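Local coordinates for protein hydrogenase 2 maturation peptidase (Thaumarchaeota archaeon SCGC AB-539-E09, PDB 5TTX) that probably acts as a hydrogenase maturation endopeptidase, trimming the C-terminal extension from the precursor of a [NiFe]-hydrogenase large subunit, at residues Asp22-Arg28 against Glu138-Glu144. Numbering follows the deposited sequence.
Sequences DDGFGPR and ELSEEVE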
# COMPACT_ATOMS: atom_id res chain seq x y z
N ASP A 22 7.35 13.52 -50.95
CA ASP A 22 8.19 12.51 -50.34
C ASP A 22 7.68 12.04 -48.98
O ASP A 22 8.25 11.09 -48.41
CB ASP A 22 9.63 13.03 -50.22
CG ASP A 22 10.30 13.21 -51.58
OD1 ASP A 22 11.26 14.00 -51.65
OD2 ASP A 22 9.87 12.56 -52.58
N ASP A 23 6.60 12.62 -48.43
CA ASP A 23 5.97 12.00 -47.27
C ASP A 23 5.34 10.67 -47.61
O ASP A 23 4.95 9.94 -46.70
CB ASP A 23 4.91 12.91 -46.66
CG ASP A 23 4.64 12.58 -45.20
OD1 ASP A 23 5.63 12.33 -44.47
OD2 ASP A 23 3.46 12.59 -44.76
N GLY A 24 5.18 10.36 -48.90
CA GLY A 24 4.74 9.04 -49.29
C GLY A 24 5.82 7.98 -49.30
O GLY A 24 5.56 6.88 -49.78
N PHE A 25 7.02 8.26 -48.78
CA PHE A 25 8.06 7.23 -48.69
C PHE A 25 7.55 5.93 -48.06
O PHE A 25 7.69 4.85 -48.64
CB PHE A 25 9.25 7.78 -47.91
CG PHE A 25 10.20 6.72 -47.39
CD1 PHE A 25 10.19 6.32 -46.04
CD2 PHE A 25 11.13 6.13 -48.25
CE1 PHE A 25 11.09 5.34 -45.57
CE2 PHE A 25 12.03 5.15 -47.79
CZ PHE A 25 12.02 4.77 -46.47
N GLY A 26 6.97 6.01 -46.86
CA GLY A 26 6.57 4.81 -46.13
C GLY A 26 5.56 3.96 -46.88
O GLY A 26 5.76 2.76 -47.09
N PRO A 27 4.42 4.56 -47.25
CA PRO A 27 3.42 3.80 -48.04
C PRO A 27 3.97 3.27 -49.34
O PRO A 27 3.53 2.20 -49.79
CB PRO A 27 2.32 4.84 -48.29
CG PRO A 27 2.40 5.79 -47.08
CD PRO A 27 3.89 5.84 -46.74
N ARG A 28 4.92 3.98 -49.96
CA ARG A 28 5.48 3.49 -51.21
C ARG A 28 6.41 2.29 -50.98
O ARG A 28 6.53 1.43 -51.86
CB ARG A 28 6.18 4.63 -51.94
CG ARG A 28 5.22 5.65 -52.61
CD ARG A 28 4.57 5.11 -53.90
NE ARG A 28 5.60 4.76 -54.86
CZ ARG A 28 6.06 5.60 -55.79
NH1 ARG A 28 5.55 6.83 -55.92
NH2 ARG A 28 7.03 5.20 -56.60
N GLU A 138 3.90 12.26 -56.48
CA GLU A 138 5.12 11.59 -56.89
C GLU A 138 6.22 11.75 -55.85
O GLU A 138 6.24 12.71 -55.07
CB GLU A 138 5.63 12.13 -58.23
CG GLU A 138 4.63 12.02 -59.40
CD GLU A 138 4.31 10.58 -59.81
OE1 GLU A 138 4.99 9.64 -59.34
OE2 GLU A 138 3.38 10.41 -60.63
N LEU A 139 7.13 10.79 -55.84
CA LEU A 139 8.35 10.89 -55.06
C LEU A 139 9.43 11.54 -55.90
O LEU A 139 9.49 11.35 -57.12
CB LEU A 139 8.84 9.51 -54.61
CG LEU A 139 7.91 8.59 -53.82
CD1 LEU A 139 8.54 7.18 -53.74
CD2 LEU A 139 7.62 9.14 -52.41
N SER A 140 10.31 12.29 -55.24
CA SER A 140 11.55 12.73 -55.84
C SER A 140 12.39 11.52 -56.27
O SER A 140 12.23 10.40 -55.79
CB SER A 140 12.38 13.56 -54.85
OG SER A 140 12.68 12.77 -53.68
N GLU A 141 13.29 11.79 -57.20
CA GLU A 141 14.28 10.81 -57.64
C GLU A 141 14.98 10.16 -56.44
O GLU A 141 15.12 8.93 -56.38
CB GLU A 141 15.26 11.55 -58.56
CG GLU A 141 16.09 10.67 -59.42
CD GLU A 141 16.68 11.41 -60.61
OE1 GLU A 141 16.76 12.66 -60.57
OE2 GLU A 141 17.06 10.72 -61.59
N GLU A 142 15.40 10.97 -55.46
CA GLU A 142 16.15 10.44 -54.32
C GLU A 142 15.31 9.52 -53.47
O GLU A 142 15.75 8.43 -53.08
CB GLU A 142 16.70 11.58 -53.46
CG GLU A 142 17.74 12.41 -54.18
CD GLU A 142 17.13 13.69 -54.76
OE1 GLU A 142 17.80 14.75 -54.68
OE2 GLU A 142 15.99 13.63 -55.30
N VAL A 143 14.08 9.92 -53.17
CA VAL A 143 13.32 9.15 -52.20
C VAL A 143 12.75 7.91 -52.85
O VAL A 143 12.65 6.85 -52.22
CB VAL A 143 12.24 10.02 -51.54
CG1 VAL A 143 11.29 9.17 -50.70
CG2 VAL A 143 12.91 11.13 -50.70
N GLU A 144 12.44 7.98 -54.14
CA GLU A 144 12.15 6.78 -54.89
C GLU A 144 13.30 5.78 -54.78
O GLU A 144 13.07 4.58 -54.56
CB GLU A 144 11.88 7.09 -56.36
CG GLU A 144 12.05 5.83 -57.22
CD GLU A 144 10.94 5.59 -58.22
OE1 GLU A 144 10.33 6.57 -58.70
OE2 GLU A 144 10.70 4.40 -58.53
O HOH W 1 6.98 8.57 -57.77
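A single carboxylate can tie the turn leading into one helix to the start of another when it takes both the backbone and the side chain of an N-cap residue, as Asp-22 does here. In its m rotamer the side chain leaves the backbone sideways and swings its tip onto Ser-140: OD2 accepts from Ser-140 N at 2.7 Å, and OD1 from Ser-140 OG at 2.8 Å. The p rotamer of Ser-140 lets the same OG, donor to Asp-22, accept from Val-143 N at 3.2 Å, so the hydroxyl caps helix 141-158 while being held from outside. Asp-22 OD1 also accepts from Arg-131 N and Ser-132 N, which brings in the loop following strand 122-128. In this alpha/beta fold of the hydrogenase maturation protease family, the contact joins the starts of helices 25-34 and 141-158, which pack beside each other on the central sheet. Next to the carboxylate, Val-143 in its t rotamer places CG2 3.5 Å from Asp-22 CG and CG1 3.7 Å from Phe-25 CB; Val-143 and Phe-25 also touch Cys-128 of strand 122-128. Leu-139 turns CD2 to the Gly-24/Phe-25 backbone, 3.8 Å from Phe-25 N, while its CD1 lies over one face of the Arg-28 guanidinium, 3.6 Å from CZ. Folded back through three successive m torsions, Arg-28 meets Glu-138 through a water, which lies 2.9 Å from Arg-28 NH1, 2.8 Å from Glu-138 OE1 and 2.9 Å from Leu-139 N.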